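Local atomic coordinates of septation protein imp2 (Schizosaccharomyces pombe, PDB entry 5C1F), a protein that binds membrane phospholipids through its F-BAR domain, links them to the cytoskeleton, is required for normal septation and takes part in disassembly of the medial ring. Residues A[19-24]-A[200-204]; A[55-60]-A[82-86]; A[88-92]-A[235-240]. Numbering follows the deposited sequence.

All three contacts lie within the F-BAR domain of imp2 and together tie its three long helices, 18-59, 69-155 and 162-252, to one another. Contact 1 joins the first and third, contact 2 the first and second, contact 3 the second and third. Contacts 2 and 3 are neighbours on helix 69-155, their centres about 12 Å apart, and touch through Met85 CG and Asp240 OD1 at 3.4 Å. Contact 1 is remote: its centre lies about 57 Å from that of contact 2, on the opposite side of the chain's centre, and about 48 Å from that of contact 3. Each contact also touches the second subunit of the dimer.

Contact 1 of 3, residues A[19-24]-A[200-204]; sequences GYHALL and WTNEW
Two helical segments, 19-24 of helix 18-59 and 200-204 of helix 162-252, run in nearly the same direction, their axes at 23° but 13.2 Å apart at closest approach. The nearest CA pair is Tyr20 and Trp204, 8.0 Å apart, so large side chains must span the gap; 219 Å² is buried in all. Trp200 (chi1 t, 164°) brings CH2 to 3.4 Å from Tyr20 CD1. Its six-membered ring directs an edge at the face of Tyr20 in an offset edge-to-face pair, centroids 5.6 Å apart and planes at 68°. His126 of helix 69-155 stacks on Tyr20 and also meets Trp200, so the aromatic cluster involves all three long helices of the F-BAR bundle. One turn on, Trp204 (chi1 t, 180°) points at helix 18-59. Here Tyr20, itself t at chi1, supplies the edge and Trp204 the face: centroids 5.7 Å, planes 62°. Trp204 CH2 lies 3.5 Å from Tyr20 CA, while its CZ2 sits 3.3 Å from Gly19 O and 3.7 Å from Leu23 CD1. Trp204 CZ3 is 4.2 Å from Leu24 CD1, and the indole NE1 donates to Phe12 O in the N-terminal region.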
ATOM      1  N   GLY A  19      28.579 -38.576  -0.201  1.00 41.61           N
ATOM      2  CA  GLY A  19      27.336 -38.179   0.436  1.00 40.74           C
ATOM      3  C   GLY A  19      27.550 -37.464   1.755  1.00 36.10           C
ATOM      4  O   GLY A  19      26.764 -36.596   2.129  1.00 56.02           O
ATOM      5  N   TYR A  20      28.617 -37.828   2.458  1.00 38.82           N
ATOM      6  CA  TYR A  20      28.936 -37.209   3.739  1.00 40.52           C
ATOM      7  C   TYR A  20      29.264 -35.736   3.568  1.00 40.72           C
ATOM      8  O   TYR A  20      28.667 -34.881   4.216  1.00 35.48           O
ATOM      9  CB  TYR A  20      30.107 -37.925   4.416  1.00 37.63           C
ATOM     10  CG  TYR A  20      30.603 -37.234   5.672  1.00 40.21           C
ATOM     11  CD1 TYR A  20      29.915 -37.351   6.872  1.00 41.57           C
ATOM     12  CD2 TYR A  20      31.765 -36.472   5.656  1.00 43.29           C
ATOM     13  CE1 TYR A  20      30.367 -36.724   8.023  1.00 40.02           C
ATOM     14  CE2 TYR A  20      32.225 -35.842   6.801  1.00 42.09           C
ATOM     15  CZ  TYR A  20      31.523 -35.971   7.980  1.00 40.22           C
ATOM     16  OH  TYR A  20      31.979 -35.344   9.120  1.00 40.78           O
ATOM     17  N   HIS A  21      30.216 -35.443   2.692  1.00 42.09           N
ATOM     18  CA  HIS A  21      30.649 -34.068   2.489  1.00 48.73           C
ATOM     19  C   HIS A  21      29.567 -33.251   1.796  1.00 44.30           C
ATOM     20  O   HIS A  21      29.453 -32.046   2.021  1.00 46.93           O
ATOM     21  CB  HIS A  21      31.950 -34.033   1.688  1.00 49.56           C
ATOM     22  CG  HIS A  21      33.093 -34.714   2.375  1.00 53.37           C
ATOM     23  ND1 HIS A  21      33.864 -34.089   3.332  1.00 53.95           N
ATOM     24  CD2 HIS A  21      33.583 -35.971   2.260  1.00 53.64           C
ATOM     25  CE1 HIS A  21      34.785 -34.928   3.770  1.00 55.89           C
ATOM     26  NE2 HIS A  21      34.637 -36.077   3.136  1.00 55.48           N
ATOM     27  N   ALA A  22      28.759 -33.914   0.973  1.00 39.64           N
ATOM     28  CA  ALA A  22      27.703 -33.235   0.229  1.00 39.62           C
ATOM     29  C   ALA A  22      26.574 -32.761   1.138  1.00 42.50           C
ATOM     30  O   ALA A  22      26.246 -31.574   1.154  1.00 43.84           O
ATOM     31  CB  ALA A  22      27.151 -34.146  -0.858  1.00 36.66           C
ATOM     32  N   LEU A  23      25.983 -33.688   1.890  1.00 42.72           N
ATOM     33  CA  LEU A  23      24.840 -33.366   2.745  1.00 36.80           C
ATOM     34  C   LEU A  23      25.216 -32.392   3.859  1.00 32.22           C
ATOM     35  O   LEU A  23      24.377 -31.633   4.336  1.00 33.53           O
ATOM     36  CB  LEU A  23      24.239 -34.639   3.343  1.00 37.02           C
ATOM     37  CG  LEU A  23      23.534 -35.588   2.369  1.00 40.61           C
ATOM     38  CD1 LEU A  23      22.895 -36.754   3.113  1.00 32.94           C
ATOM     39  CD2 LEU A  23      22.496 -34.846   1.535  1.00 39.65           C
ATOM     40  N   LEU A  24      26.480 -32.404   4.269  1.00 35.93           N
ATOM     41  CA  LEU A  24      26.930 -31.473   5.298  1.00 39.97           C
ATOM     42  C   LEU A  24      27.051 -30.067   4.727  1.00 40.53           C
ATOM     43  O   LEU A  24      26.616 -29.095   5.346  1.00 36.84           O
ATOM     44  CB  LEU A  24      28.261 -31.925   5.900  1.00 43.72           C
ATOM     45  CG  LEU A  24      28.139 -32.695   7.219  1.00 48.33           C
ATOM     46  CD1 LEU A  24      27.296 -33.953   7.044  1.00 49.36           C
ATOM     47  CD2 LEU A  24      29.511 -33.033   7.780  1.00 53.03           C
ATOM     48  N   TRP A 200      30.019 -46.821  11.498  1.00 47.35           N
ATOM     49  CA  TRP A 200      29.844 -45.721  10.558  1.00 43.35           C
ATOM     50  C   TRP A 200      28.610 -45.903   9.679  1.00 40.24           C
ATOM     51  O   TRP A 200      27.844 -44.963   9.473  1.00 39.66           O
ATOM     52  CB  TRP A 200      31.083 -45.572   9.675  1.00 43.99           C
ATOM     53  CG  TRP A 200      30.825 -44.735   8.466  1.00 43.34           C
ATOM     54  CD1 TRP A 200      30.724 -45.167   7.177  1.00 40.90           C
ATOM     55  CD2 TRP A 200      30.606 -43.322   8.436  1.00 44.13           C
ATOM     56  NE1 TRP A 200      30.467 -44.107   6.343  1.00 44.99           N
ATOM     57  CE2 TRP A 200      30.390 -42.962   7.092  1.00 44.25           C
ATOM     58  CE3 TRP A 200      30.578 -42.324   9.415  1.00 48.14           C
ATOM     59  CZ2 TRP A 200      30.149 -41.646   6.702  1.00 46.98           C
ATOM     60  CZ3 TRP A 200      30.338 -41.020   9.026  1.00 49.80           C
ATOM     61  CH2 TRP A 200      30.127 -40.693   7.681  1.00 48.46           C
ATOM     62  N   THR A 201      28.433 -47.114   9.162  1.00 41.47           N
ATOM     63  CA  THR A 201      27.295 -47.439   8.309  1.00 43.79           C
ATOM     64  C   THR A 201      25.971 -47.190   9.026  1.00 48.19           C
ATOM     65  O   THR A 201      25.042 -46.619   8.452  1.00 49.97           O
ATOM     66  CB  THR A 201      27.354 -48.908   7.835  1.00 45.95           C
ATOM     67  OG1 THR A 201      28.470 -49.082   6.952  1.00 49.20           O
ATOM     68  CG2 THR A 201      26.077 -49.296   7.107  1.00 47.74           C
ATOM     69  N   ASN A 202      25.895 -47.606  10.286  1.00 49.25           N
ATOM     70  CA  ASN A 202      24.685 -47.415  11.078  1.00 52.88           C
ATOM     71  C   ASN A 202      24.432 -45.955  11.429  1.00 45.90           C
ATOM     72  O   ASN A 202      23.293 -45.491  11.413  1.00 42.15           O
ATOM     73  CB  ASN A 202      24.754 -48.242  12.362  1.00 61.21           C
ATOM     74  CG  ASN A 202      24.196 -49.639  12.183  1.00 66.54           C
ATOM     75  OD1 ASN A 202      23.228 -49.842  11.451  1.00 74.39           O
ATOM     76  ND2 ASN A 202      24.805 -50.612  12.853  1.00 60.12           N
ATOM     77  N   GLU A 203      25.501 -45.233  11.747  1.00 39.75           N
ATOM     78  CA  GLU A 203      25.384 -43.854  12.201  1.00 42.33           C
ATOM     79  C   GLU A 203      25.037 -42.916  11.050  1.00 41.62           C
ATOM     80  O   GLU A 203      24.229 -42.003  11.207  1.00 42.37           O
ATOM     81  CB  GLU A 203      26.678 -43.405  12.878  1.00 48.24           C
ATOM     82  CG  GLU A 203      26.455 -42.569  14.122  1.00 58.04           C
ATOM     83  CD  GLU A 203      25.647 -43.303  15.175  1.00 64.10           C
ATOM     84  OE1 GLU A 203      25.994 -44.460  15.497  1.00 66.47           O
ATOM     85  OE2 GLU A 203      24.656 -42.726  15.674  1.00 67.24           O
ATOM     86  N   TRP A 204      25.649 -43.147   9.893  1.00 38.44           N
ATOM     87  CA  TRP A 204      25.374 -42.325   8.724  1.00 35.92           C
ATOM     88  C   TRP A 204      23.965 -42.582   8.217  1.00 41.39           C
ATOM     89  O   TRP A 204      23.310 -41.675   7.702  1.00 40.69           O
ATOM     90  CB  TRP A 204      26.394 -42.583   7.613  1.00 39.84           C
ATOM     91  CG  TRP A 204      26.149 -41.758   6.386  1.00 40.39           C
ATOM     92  CD1 TRP A 204      25.897 -42.217   5.126  1.00 38.19           C
ATOM     93  CD2 TRP A 204      26.118 -40.327   6.303  1.00 38.82           C
ATOM     94  NE1 TRP A 204      25.722 -41.163   4.264  1.00 37.98           N
ATOM     95  CE2 TRP A 204      25.854 -39.990   4.962  1.00 40.97           C
ATOM     96  CE3 TRP A 204      26.296 -39.297   7.233  1.00 37.27           C
ATOM     97  CZ2 TRP A 204      25.756 -38.670   4.528  1.00 43.89           C
ATOM     98  CZ3 TRP A 204      26.201 -37.986   6.800  1.00 38.73           C
ATOM     99  CH2 TRP A 204      25.932 -37.685   5.461  1.00 39.08           C
TER

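Contact 2 of 3, residues A[55-60]-A[82-86]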
ATOM      1  N   MET A  55      -0.815   6.440   4.678  1.00 18.77           N
ATOM      2  CA  MET A  55      -2.267   6.444   4.556  1.00 18.12           C
ATOM      3  C   MET A  55      -2.919   6.969   5.833  1.00 32.48           C
ATOM      4  O   MET A  55      -3.940   7.660   5.781  1.00 18.25           O
ATOM      5  CB  MET A  55      -2.785   5.045   4.229  1.00 20.25           C
ATOM      6  CG  MET A  55      -4.234   5.023   3.777  1.00 26.38           C
ATOM      7  SD  MET A  55      -4.754   3.385   3.243  1.00 34.73           S
ATOM      8  CE  MET A  55      -3.567   3.065   1.944  1.00 45.41           C
ATOM      9  N   ALA A  56      -2.320   6.643   6.977  1.00 22.25           N
ATOM     10  CA  ALA A  56      -2.795   7.149   8.261  1.00 27.34           C
ATOM     11  C   ALA A  56      -2.618   8.660   8.341  1.00 29.00           C
ATOM     12  O   ALA A  56      -3.529   9.376   8.754  1.00 29.56           O
ATOM     13  CB  ALA A  56      -2.063   6.467   9.412  1.00 20.09           C
ATOM     14  N   LYS A  57      -1.440   9.135   7.944  1.00 20.78           N
ATOM     15  CA  LYS A  57      -1.152  10.565   7.931  1.00 33.22           C
ATOM     16  C   LYS A  57      -2.167  11.315   7.073  1.00 33.18           C
ATOM     17  O   LYS A  57      -2.630  12.398   7.433  1.00 29.75           O
ATOM     18  CB  LYS A  57       0.265  10.824   7.419  1.00 30.49           C
ATOM     19  CG  LYS A  57       0.675  12.289   7.452  1.00 39.73           C
ATOM     20  CD  LYS A  57       2.077  12.486   6.890  1.00 45.27           C
ATOM     21  CE  LYS A  57       2.461  13.961   6.847  1.00 53.09           C
ATOM     22  NZ  LYS A  57       2.627  14.540   8.210  1.00 57.28           N
ATOM     23  N   LEU A  58      -2.515  10.718   5.939  1.00 28.84           N
ATOM     24  CA  LEU A  58      -3.492  11.297   5.027  1.00 27.11           C
ATOM     25  C   LEU A  58      -4.867  11.397   5.675  1.00 33.76           C
ATOM     26  O   LEU A  58      -5.615  12.341   5.425  1.00 33.58           O
ATOM     27  CB  LEU A  58      -3.573  10.468   3.744  1.00 25.32           C
ATOM     28  CG  LEU A  58      -4.680  10.833   2.754  1.00 28.87           C
ATOM     29  CD1 LEU A  58      -4.513  12.260   2.255  1.00 25.14           C
ATOM     30  CD2 LEU A  58      -4.707   9.851   1.592  1.00 29.30           C
ATOM     31  N   SER A  59      -5.190  10.418   6.514  1.00 34.64           N
ATOM     32  CA  SER A  59      -6.478  10.375   7.197  1.00 31.13           C
ATOM     33  C   SER A  59      -6.615  11.485   8.233  1.00 29.25           C
ATOM     34  O   SER A  59      -7.727  11.841   8.623  1.00 30.23           O
ATOM     35  CB  SER A  59      -6.676   9.017   7.870  1.00 32.67           C
ATOM     36  OG  SER A  59      -6.572   7.972   6.923  1.00 43.81           O
ATOM     37  N   ARG A  60      -5.480  12.023   8.675  1.00 30.92           N
ATOM     38  CA  ARG A  60      -5.455  13.094   9.669  1.00 35.31           C
ATOM     39  C   ARG A  60      -5.749  14.441   9.041  1.00 39.63           C
ATOM     40  O   ARG A  60      -5.737  15.467   9.723  1.00 49.63           O
ATOM     41  CB  ARG A  60      -4.098  13.156  10.369  1.00 38.44           C
ATOM     42  CG  ARG A  60      -3.723  11.886  11.084  1.00 42.84           C
ATOM     43  CD  ARG A  60      -4.696  11.580  12.205  1.00 42.23           C
ATOM     44  NE  ARG A  60      -4.731  10.147  12.471  1.00 47.24           N
ATOM     45  CZ  ARG A  60      -5.694   9.336  12.050  1.00 46.62           C
ATOM     46  NH1 ARG A  60      -6.719   9.822  11.361  1.00 35.39           N
ATOM     47  NH2 ARG A  60      -5.640   8.041  12.330  1.00 57.41           N
ATOM     48  N   VAL A  82     -10.868   5.526   5.022  1.00 20.67           N
ATOM     49  CA  VAL A  82      -9.482   5.527   4.567  1.00 16.61           C
ATOM     50  C   VAL A  82      -8.577   5.265   5.773  1.00 33.33           C
ATOM     51  O   VAL A  82      -7.555   4.579   5.664  1.00 16.80           O
ATOM     52  CB  VAL A  82      -9.111   6.857   3.871  1.00 16.63           C
ATOM     53  CG1 VAL A  82      -7.602   7.027   3.768  1.00 16.76           C
ATOM     54  CG2 VAL A  82      -9.756   6.929   2.493  1.00 16.46           C
ATOM     55  N   ASP A  83      -8.977   5.789   6.930  1.00 17.35           N
ATOM     56  CA  ASP A  83      -8.265   5.541   8.179  1.00 17.87           C
ATOM     57  C   ASP A  83      -8.364   4.068   8.568  1.00 24.88           C
ATOM     58  O   ASP A  83      -7.385   3.474   9.021  1.00 23.13           O
ATOM     59  CB  ASP A  83      -8.817   6.426   9.299  1.00 29.43           C
ATOM     60  CG  ASP A  83      -7.887   6.502  10.500  1.00 33.46           C
ATOM     61  OD1 ASP A  83      -6.684   6.198  10.355  1.00 34.17           O
ATOM     62  OD2 ASP A  83      -8.363   6.881  11.591  1.00 34.30           O
ATOM     63  N   ASN A  84      -9.543   3.478   8.383  1.00 18.89           N
ATOM     64  CA  ASN A  84      -9.728   2.056   8.664  1.00 19.41           C
ATOM     65  C   ASN A  84      -8.863   1.194   7.754  1.00 19.28           C
ATOM     66  O   ASN A  84      -8.366   0.144   8.155  1.00 18.47           O
ATOM     67  CB  ASN A  84     -11.197   1.659   8.519  1.00 18.26           C
ATOM     68  CG  ASN A  84     -12.027   2.066   9.715  1.00 29.83           C
ATOM     69  OD1 ASN A  84     -11.508   2.200  10.826  1.00 28.48           O
ATOM     70  ND2 ASN A  84     -13.323   2.262   9.500  1.00 25.75           N
ATOM     71  N   MET A  85      -8.683   1.648   6.522  1.00 22.50           N
ATOM     72  CA  MET A  85      -7.817   0.945   5.593  1.00 22.87           C
ATOM     73  C   MET A  85      -6.360   1.055   6.041  1.00 22.50           C
ATOM     74  O   MET A  85      -5.605   0.090   5.951  1.00 22.77           O
ATOM     75  CB  MET A  85      -8.004   1.488   4.176  1.00 16.33           C
ATOM     76  CG  MET A  85      -9.325   1.061   3.542  1.00 27.20           C
ATOM     77  SD  MET A  85      -9.510   1.589   1.826  1.00 23.46           S
ATOM     78  CE  MET A  85     -10.798   2.818   1.984  1.00 16.42           C
ATOM     79  N   ALA A  86      -5.980   2.225   6.546  1.00 17.52           N
ATOM     80  CA  ALA A  86      -4.638   2.432   7.087  1.00 17.27           C
ATOM     81  C   ALA A  86      -4.359   1.496   8.263  1.00 17.69           C
ATOM     82  O   ALA A  86      -3.320   0.841   8.305  1.00 25.77           O
ATOM     83  CB  ALA A  86      -4.453   3.885   7.515  1.00 17.71           C
TER
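This is an antiparallel helix pair of the F-BAR bundle: the C-terminal part of helix 18-59 packs against helix 69-155, the next in the chain, with axes 8.3 Å apart at closest approach and N-to-C directions at 154°. Two alanines meet where the backbones come close: Ala56 CA and Ala86 CA are 5.2 Å apart, and Ala56 CB lies 4.0 Å from Ala86 CB. The second close pair is Ser59 CA and Asp83 CA, also at 5.2 Å. Met55 lies along the apolar side, its CG 3.9 Å from Val82 CG1 and its SD 3.9 Å from Met85 CB; beyond it the second subunit closes in, Arg44 of that chain packing on Met55 and its Phe229 on Val82. The polar groups are met partly within segment 55-60, partly by Lys79 and partly across the interface. Ser59 OG donates back to Met55 O at 2.9 Å. Met55 O also accepts from Ser59 N at 3.1 Å, so one carbonyl serves both groups of the serine. Ser59 OG lies 3.2 Å from Asp83 N, but the angle is too poor for a hydrogen bond. Ser59 O accepts from Lys79 NZ. Across the interface, the carboxylate of Asp83 is held by Arg60 in a salt bridge at the exposed margin: Arg60 NH2 donates to Asp83 OD1 at 2.9 Å and to Asp83 OD2 at 3.1 Å, while Arg60 NH1 adds a weak bond to Asp83 OD2 at 3.4 Å.

Contact 3 of 3, residues A[88-92]-A[235-240]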
ATOM      1  N   SER A  88      -5.752  -1.305   8.996  1.00 17.89           N
ATOM      2  CA  SER A  88      -5.673  -2.670   8.501  1.00 17.74           C
ATOM      3  C   SER A  88      -4.297  -2.933   7.902  1.00 33.24           C
ATOM      4  O   SER A  88      -3.634  -3.906   8.256  1.00 17.64           O
ATOM      5  CB  SER A  88      -6.771  -2.932   7.467  1.00 22.66           C
ATOM      6  OG  SER A  88      -6.617  -4.203   6.856  1.00 20.17           O
ATOM      7  N   HIS A  89      -3.868  -2.053   7.002  1.00 17.06           N
ATOM      8  CA  HIS A  89      -2.564  -2.200   6.366  1.00 26.30           C
ATOM      9  C   HIS A  89      -1.423  -2.178   7.388  1.00 17.44           C
ATOM     10  O   HIS A  89      -0.418  -2.861   7.201  1.00 18.57           O
ATOM     11  CB  HIS A  89      -2.362  -1.112   5.307  1.00 20.19           C
ATOM     12  CG  HIS A  89      -3.076  -1.387   4.021  1.00 22.70           C
ATOM     13  ND1 HIS A  89      -2.598  -2.279   3.083  1.00 21.90           N
ATOM     14  CD2 HIS A  89      -4.233  -0.898   3.517  1.00 16.25           C
ATOM     15  CE1 HIS A  89      -3.429  -2.323   2.058  1.00 21.63           C
ATOM     16  NE2 HIS A  89      -4.431  -1.497   2.297  1.00 16.19           N
ATOM     17  N   LEU A  90      -1.580  -1.420   8.470  1.00 17.91           N
ATOM     18  CA  LEU A  90      -0.565  -1.405   9.524  1.00 21.36           C
ATOM     19  C   LEU A  90      -0.512  -2.754  10.232  1.00 27.36           C
ATOM     20  O   LEU A  90       0.570  -3.280  10.503  1.00 24.35           O
ATOM     21  CB  LEU A  90      -0.831  -0.290  10.538  1.00 24.68           C
ATOM     22  CG  LEU A  90       0.254  -0.115  11.607  1.00 26.92           C
ATOM     23  CD1 LEU A  90       1.599   0.201  10.967  1.00 22.21           C
ATOM     24  CD2 LEU A  90      -0.125   0.962  12.610  1.00 28.88           C
ATOM     25  N   GLN A  91      -1.688  -3.305  10.525  1.00 18.88           N
ATOM     26  CA  GLN A  91      -1.797  -4.631  11.124  1.00 24.47           C
ATOM     27  C   GLN A  91      -1.214  -5.698  10.190  1.00 23.85           C
ATOM     28  O   GLN A  91      -0.514  -6.606  10.632  1.00 24.76           O
ATOM     29  CB  GLN A  91      -3.264  -4.942  11.457  1.00 19.47           C
ATOM     30  CG  GLN A  91      -3.549  -6.379  11.894  1.00 32.66           C
ATOM     31  CD  GLN A  91      -3.080  -6.682  13.307  1.00 41.09           C
ATOM     32  OE1 GLN A  91      -1.884  -6.666  13.597  1.00 44.72           O
ATOM     33  NE2 GLN A  91      -4.028  -6.968  14.195  1.00 44.99           N
ATOM     34  N   ILE A  92      -1.491  -5.571   8.897  1.00 24.89           N
ATOM     35  CA  ILE A  92      -0.982  -6.518   7.910  1.00 24.50           C
ATOM     36  C   ILE A  92       0.544  -6.469   7.832  1.00 23.10           C
ATOM     37  O   ILE A  92       1.203  -7.509   7.772  1.00 21.06           O
ATOM     38  CB  ILE A  92      -1.581  -6.254   6.510  1.00 22.72           C
ATOM     39  CG1 ILE A  92      -3.089  -6.509   6.526  1.00 23.89           C
ATOM     40  CG2 ILE A  92      -0.928  -7.153   5.466  1.00 21.01           C
ATOM     41  CD1 ILE A  92      -3.459  -7.945   6.845  1.00 17.75           C
ATOM     42  N   ARG A 235      -6.503 -11.037   2.944  1.00 20.08           N
ATOM     43  CA  ARG A 235      -7.206 -10.442   4.078  1.00 21.82           C
ATOM     44  C   ARG A 235      -7.204  -8.923   3.950  1.00 23.52           C
ATOM     45  O   ARG A 235      -8.201  -8.262   4.233  1.00 25.95           O
ATOM     46  CB  ARG A 235      -6.560 -10.867   5.401  1.00 20.38           C
ATOM     47  CG  ARG A 235      -7.192 -10.253   6.646  1.00 21.66           C
ATOM     48  CD  ARG A 235      -8.640 -10.710   6.844  1.00 29.00           C
ATOM     49  NE  ARG A 235      -9.229 -10.156   8.063  1.00 33.55           N
ATOM     50  CZ  ARG A 235     -10.511 -10.278   8.403  1.00 37.63           C
ATOM     51  NH1 ARG A 235     -11.352 -10.933   7.615  1.00 38.47           N
ATOM     52  NH2 ARG A 235     -10.954  -9.742   9.534  1.00 30.63           N
ATOM     53  N   SER A 236      -6.070  -8.385   3.514  1.00 22.80           N
ATOM     54  CA  SER A 236      -5.930  -6.955   3.279  1.00 21.14           C
ATOM     55  C   SER A 236      -6.921  -6.487   2.222  1.00 22.25           C
ATOM     56  O   SER A 236      -7.507  -5.408   2.336  1.00 14.80           O
ATOM     57  CB  SER A 236      -4.498  -6.627   2.847  1.00 27.51           C
ATOM     58  OG  SER A 236      -4.351  -5.246   2.574  1.00 33.98           O
ATOM     59  N   CYS A 237      -7.106  -7.311   1.196  1.00 15.26           N
ATOM     60  CA  CYS A 237      -8.023  -6.985   0.115  1.00 24.76           C
ATOM     61  C   CYS A 237      -9.468  -7.008   0.595  1.00 19.07           C
ATOM     62  O   CYS A 237     -10.246  -6.108   0.288  1.00 15.82           O
ATOM     63  CB  CYS A 237      -7.832  -7.951  -1.050  1.00 26.70           C
ATOM     64  SG  CYS A 237      -6.206  -7.832  -1.821  1.00 23.77           S
ATOM     65  N   PHE A 238      -9.822  -8.040   1.352  1.00 20.67           N
ATOM     66  CA  PHE A 238     -11.156  -8.139   1.930  1.00 21.32           C
ATOM     67  C   PHE A 238     -11.470  -6.915   2.794  1.00 23.26           C
ATOM     68  O   PHE A 238     -12.502  -6.265   2.615  1.00 21.36           O
ATOM     69  CB  PHE A 238     -11.278  -9.427   2.752  1.00 22.32           C
ATOM     70  CG  PHE A 238     -12.614  -9.603   3.418  1.00 30.19           C
ATOM     71  CD1 PHE A 238     -13.686 -10.127   2.718  1.00 20.25           C
ATOM     72  CD2 PHE A 238     -12.796  -9.254   4.752  1.00 19.55           C
ATOM     73  CE1 PHE A 238     -14.920 -10.297   3.331  1.00 26.11           C
ATOM     74  CE2 PHE A 238     -14.028  -9.420   5.368  1.00 20.68           C
ATOM     75  CZ  PHE A 238     -15.090  -9.942   4.658  1.00 21.59           C
ATOM     76  N   ASN A 239     -10.568  -6.598   3.720  1.00 21.97           N
ATOM     77  CA  ASN A 239     -10.752  -5.461   4.620  1.00 20.19           C
ATOM     78  C   ASN A 239     -10.968  -4.141   3.880  1.00 18.50           C
ATOM     79  O   ASN A 239     -11.915  -3.409   4.172  1.00 17.57           O
ATOM     80  CB  ASN A 239      -9.555  -5.326   5.562  1.00 20.08           C
ATOM     81  CG  ASN A 239      -9.488  -6.442   6.587  1.00 27.71           C
ATOM     82  OD1 ASN A 239     -10.449  -7.193   6.772  1.00 24.37           O
ATOM     83  ND2 ASN A 239      -8.351  -6.549   7.268  1.00 25.58           N
ATOM     84  N   ASP A 240     -10.089  -3.839   2.927  1.00 16.66           N
ATOM     85  CA  ASP A 240     -10.189  -2.598   2.169  1.00 18.09           C
ATOM     86  C   ASP A 240     -11.463  -2.557   1.332  1.00 20.98           C
ATOM     87  O   ASP A 240     -12.101  -1.510   1.215  1.00 16.95           O
ATOM     88  CB  ASP A 240      -8.967  -2.414   1.270  1.00 18.30           C
ATOM     89  CG  ASP A 240      -7.748  -1.941   2.033  1.00 23.10           C
ATOM     90  OD1 ASP A 240      -7.765  -1.996   3.281  1.00 21.44           O
ATOM     91  OD2 ASP A 240      -6.769  -1.519   1.382  1.00 22.28           O
TER
HETATM   92  O   HOH W   1      -5.932  -3.642   4.275  1.00 25.81           O
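Helices 69-155 and 162-252 of the F-BAR bundle meet here in antiparallel fashion, their local axes at 169° and 10.0 Å apart at closest approach; the nearest CA pair is His89 and Ser236 at 6.6 Å. That spacing leaves room for polar side chains and a water between the helices. Two direct hydrogen bonds cross. Asn239 ND2 donates to Ser88 OG at 2.9 Å, and His89 NE2 donates to Asp240 OD2 at 2.5 Å, a short histidine-carboxylate bond with the oxygen near the imidazole plane. The other ring nitrogen, His89 ND1, is hydrogen-bonded to Glu48 OE2 on helix 18-59, and Tyr51 of that helix meets the imidazole edge-to-face. Through these residues, His89 joins all three long helices. Van der Waals contact is sparser: Ile92, one turn along from Ser88, places CG1 at 3.9 Å from Ser236 CB and CD1 at 4.4 Å from Arg235 CG, beside the aliphatic part of the arginine. Beyond Asp240, Cys237 of the second subunit packs on it, putting this polar patch beside the dimer interface. Solvent completes the network. A single water sits between the helices with four partners: it is hydrogen-bonded to Ser88 OG at 2.7 Å and to Ser236 OG at 2.8 Å, and it donates to Ser236 O at 3.1 Å and to Asp240 OD1 at 2.7 Å.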